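Local coordinates for protein histidine kinase (Synechocystis sp., PDB 5DFY) that is probably a phosphorelay sensor kinase of the phytochrome family, whose bilin-binding GAF domain, the part in this structure, carries phycocyanobilin as a light-sensing chromophore, at residues A[141-145]-A[146-150]. Sequence-based numbering, arbitrary orientation.
With CYC (phycocyanobilin), chain B.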
# COMPACT_ATOMS: atom_id res chain seq x y z
N ASP A 141 -32.42 -2.63 11.23
CA ASP A 141 -32.93 -4.00 11.18
C ASP A 141 -31.79 -4.96 10.96
O ASP A 141 -31.76 -6.04 11.56
CB ASP A 141 -33.98 -4.18 10.08
CG ASP A 141 -35.28 -3.44 10.37
OD1 ASP A 141 -35.54 -3.08 11.54
OD2 ASP A 141 -36.06 -3.22 9.41
N ASN A 142 -30.83 -4.60 10.11
CA ASN A 142 -29.71 -5.48 9.87
C ASN A 142 -28.77 -5.51 11.06
O ASN A 142 -28.21 -6.55 11.37
CB ASN A 142 -28.96 -5.09 8.60
CG ASN A 142 -29.41 -5.90 7.40
OD1 ASN A 142 -29.94 -7.00 7.54
ND2 ASN A 142 -29.18 -5.37 6.21
N LEU A 143 -28.59 -4.38 11.73
CA LEU A 143 -27.77 -4.35 12.94
C LEU A 143 -28.35 -5.30 13.98
O LEU A 143 -27.63 -6.11 14.56
CB LEU A 143 -27.64 -2.93 13.48
CG LEU A 143 -26.82 -1.99 12.57
CD1 LEU A 143 -27.12 -0.54 12.85
CD2 LEU A 143 -25.33 -2.26 12.75
N ARG A 144 -29.65 -5.20 14.22
CA ARG A 144 -30.31 -6.11 15.16
C ARG A 144 -30.20 -7.57 14.74
O ARG A 144 -29.94 -8.45 15.56
CB ARG A 144 -31.79 -5.73 15.30
CG ARG A 144 -31.99 -4.41 15.96
CD ARG A 144 -33.44 -3.99 15.80
NE ARG A 144 -33.77 -2.89 16.68
CZ ARG A 144 -34.95 -2.29 16.69
NH1 ARG A 144 -35.90 -2.67 15.84
NH2 ARG A 144 -35.18 -1.30 17.54
N ARG A 145 -30.37 -7.83 13.45
CA ARG A 145 -30.30 -9.18 12.91
C ARG A 145 -28.94 -9.81 13.20
O ARG A 145 -28.84 -11.01 13.50
CB ARG A 145 -30.58 -9.13 11.40
CG ARG A 145 -30.36 -10.39 10.62
CD ARG A 145 -30.57 -10.08 9.12
NE ARG A 145 -30.01 -11.12 8.26
CZ ARG A 145 -29.48 -10.91 7.06
NH1 ARG A 145 -29.42 -9.69 6.53
NH2 ARG A 145 -28.99 -11.94 6.37
N PHE A 146 -27.89 -9.00 13.12
CA PHE A 146 -26.54 -9.48 13.36
C PHE A 146 -26.10 -9.29 14.82
O PHE A 146 -24.93 -9.47 15.16
CB PHE A 146 -25.59 -8.78 12.39
CG PHE A 146 -25.86 -9.14 10.95
CD1 PHE A 146 -26.14 -10.45 10.58
CD2 PHE A 146 -25.87 -8.18 9.97
CE1 PHE A 146 -26.40 -10.77 9.27
CE2 PHE A 146 -26.14 -8.50 8.66
CZ PHE A 146 -26.39 -9.79 8.31
N GLU A 147 -27.05 -9.00 15.70
CA GLU A 147 -26.82 -8.87 17.13
C GLU A 147 -25.74 -7.81 17.44
O GLU A 147 -24.89 -8.00 18.29
CB GLU A 147 -26.46 -10.23 17.77
CG GLU A 147 -26.74 -10.23 19.26
CD GLU A 147 -26.62 -11.60 19.92
OE1 GLU A 147 -26.04 -12.54 19.34
OE2 GLU A 147 -27.11 -11.73 21.06
N ILE A 148 -25.81 -6.70 16.72
CA ILE A 148 -24.87 -5.60 16.90
C ILE A 148 -25.53 -4.51 17.75
O ILE A 148 -26.48 -3.87 17.29
CB ILE A 148 -24.43 -5.01 15.55
CG1 ILE A 148 -23.67 -6.06 14.74
CG2 ILE A 148 -23.54 -3.81 15.80
CD1 ILE A 148 -23.47 -5.71 13.26
N ARG A 149 -25.06 -4.32 18.97
CA ARG A 149 -25.55 -3.24 19.82
C ARG A 149 -24.68 -2.00 19.73
O ARG A 149 -25.15 -0.89 19.93
CB ARG A 149 -25.63 -3.70 21.27
CG ARG A 149 -26.19 -2.65 22.23
CD ARG A 149 -27.66 -2.32 21.93
NE ARG A 149 -28.11 -1.28 22.84
CZ ARG A 149 -28.49 -1.50 24.09
NH1 ARG A 149 -28.52 -2.73 24.59
NH2 ARG A 149 -28.85 -0.48 24.85
N ALA A 150 -23.39 -2.21 19.47
CA ALA A 150 -22.40 -1.12 19.37
C ALA A 150 -21.37 -1.57 18.35
O ALA A 150 -21.09 -2.75 18.28
CB ALA A 150 -21.72 -0.84 20.70
CHA CYC B . -24.82 3.39 6.60
NA CYC B . -24.09 0.96 6.58
C1A CYC B . -23.93 2.41 6.81
C2A CYC B . -22.56 2.60 7.37
C3A CYC B . -21.90 1.32 7.48
C4A CYC B . -22.86 0.31 7.00
CMA CYC B . -20.50 1.11 7.98
CAA CYC B . -21.96 3.96 7.68
CBA CYC B . -21.48 4.43 6.29
CGA CYC B . -20.89 5.84 6.21
O1A CYC B . -21.07 6.63 7.15
O2A CYC B . -20.25 6.23 5.17
CHB CYC B . -22.70 -1.16 6.82
NB CYC B . -21.42 -1.65 8.92
C1B CYC B . -21.88 -1.92 7.54
C2B CYC B . -21.32 -3.21 7.11
C3B CYC B . -20.54 -3.73 8.15
C4B CYC B . -20.59 -2.81 9.31
CMB CYC B . -21.57 -3.81 5.74
CAB CYC B . -19.77 -5.04 8.13
CBB CYC B . -18.27 -4.77 8.16
OB CYC B . -20.06 -2.91 10.39
NC CYC B . -28.22 -0.69 5.22
C1C CYC B . -28.76 -1.80 5.24
C2C CYC B . -30.30 -1.70 4.49
C3C CYC B . -30.23 -0.64 3.73
C4C CYC B . -29.17 0.30 4.50
CMC CYC B . -30.66 -3.06 3.79
CAC CYC B . -31.61 0.18 3.43
CBC CYC B . -32.45 -0.62 2.46
OC CYC B . -28.31 -2.83 5.71
CHD CYC B . -29.09 1.64 4.40
ND CYC B . -26.79 2.05 5.49
C1D CYC B . -28.02 2.46 5.05
C2D CYC B . -28.18 3.79 5.31
C3D CYC B . -27.03 4.23 5.89
C4D CYC B . -26.17 3.15 5.99
CMD CYC B . -29.43 4.58 4.95
CAD CYC B . -26.74 5.64 6.33
CBD CYC B . -26.96 5.79 7.83
CGD CYC B . -28.43 5.61 8.15
O1D CYC B . -28.84 4.58 8.76
O2D CYC B . -29.28 6.48 7.81
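Phe146 and Arg145 lie side by side where helix 137-145 ends. Phe146 CZ sits over the centre of the Arg145 guanidinium, 3.5 Å from Arg145 CZ, but the planes are 38° apart, an inclined contact. The Arg145 chain, extended from CG to NE and leaving CB anti to the amide nitrogen (chi1 171°), runs beside the ring, and its NH1 donates to Asn142 OD1 at 2.9 Å. That oxygen lies in the guanidinium plane, whereas NH1 stands above the amide plane. The other end of the amide serves the chromophore: Asn142 ND2 gives a nearly straight bond (165°) to phycocyanobilin OC at 2.7 Å. Arg145 thus probably helps to orient the amide; NH1 also bonds Leu105 O. Replacing Phe146 by alanine is likely to leave the guanidinium without the ring carbon over its face and the Asn142 amide less firmly oriented.

The backbone closes as a Schellman motif: Glu147 has positive phi, Ile148 N bonds Leu143 O at 2.9 Å, and Glu147 N bonds Arg144 O. On the buried side Leu143 CD2 meets Ile148 CG2 at 3.9 Å; toward solvent the contact is looser, and exposed Arg144, its CB directed away from the turn, pairs through NH2 with Glu131 in a salt bridge. Trp106 and Pro104 pack on Phe146, Tyr169 of strand 161-170 touches Ile148, and Arg149 and Ala150 both face Gln170, a classic beta bulge where strand 150-158 begins.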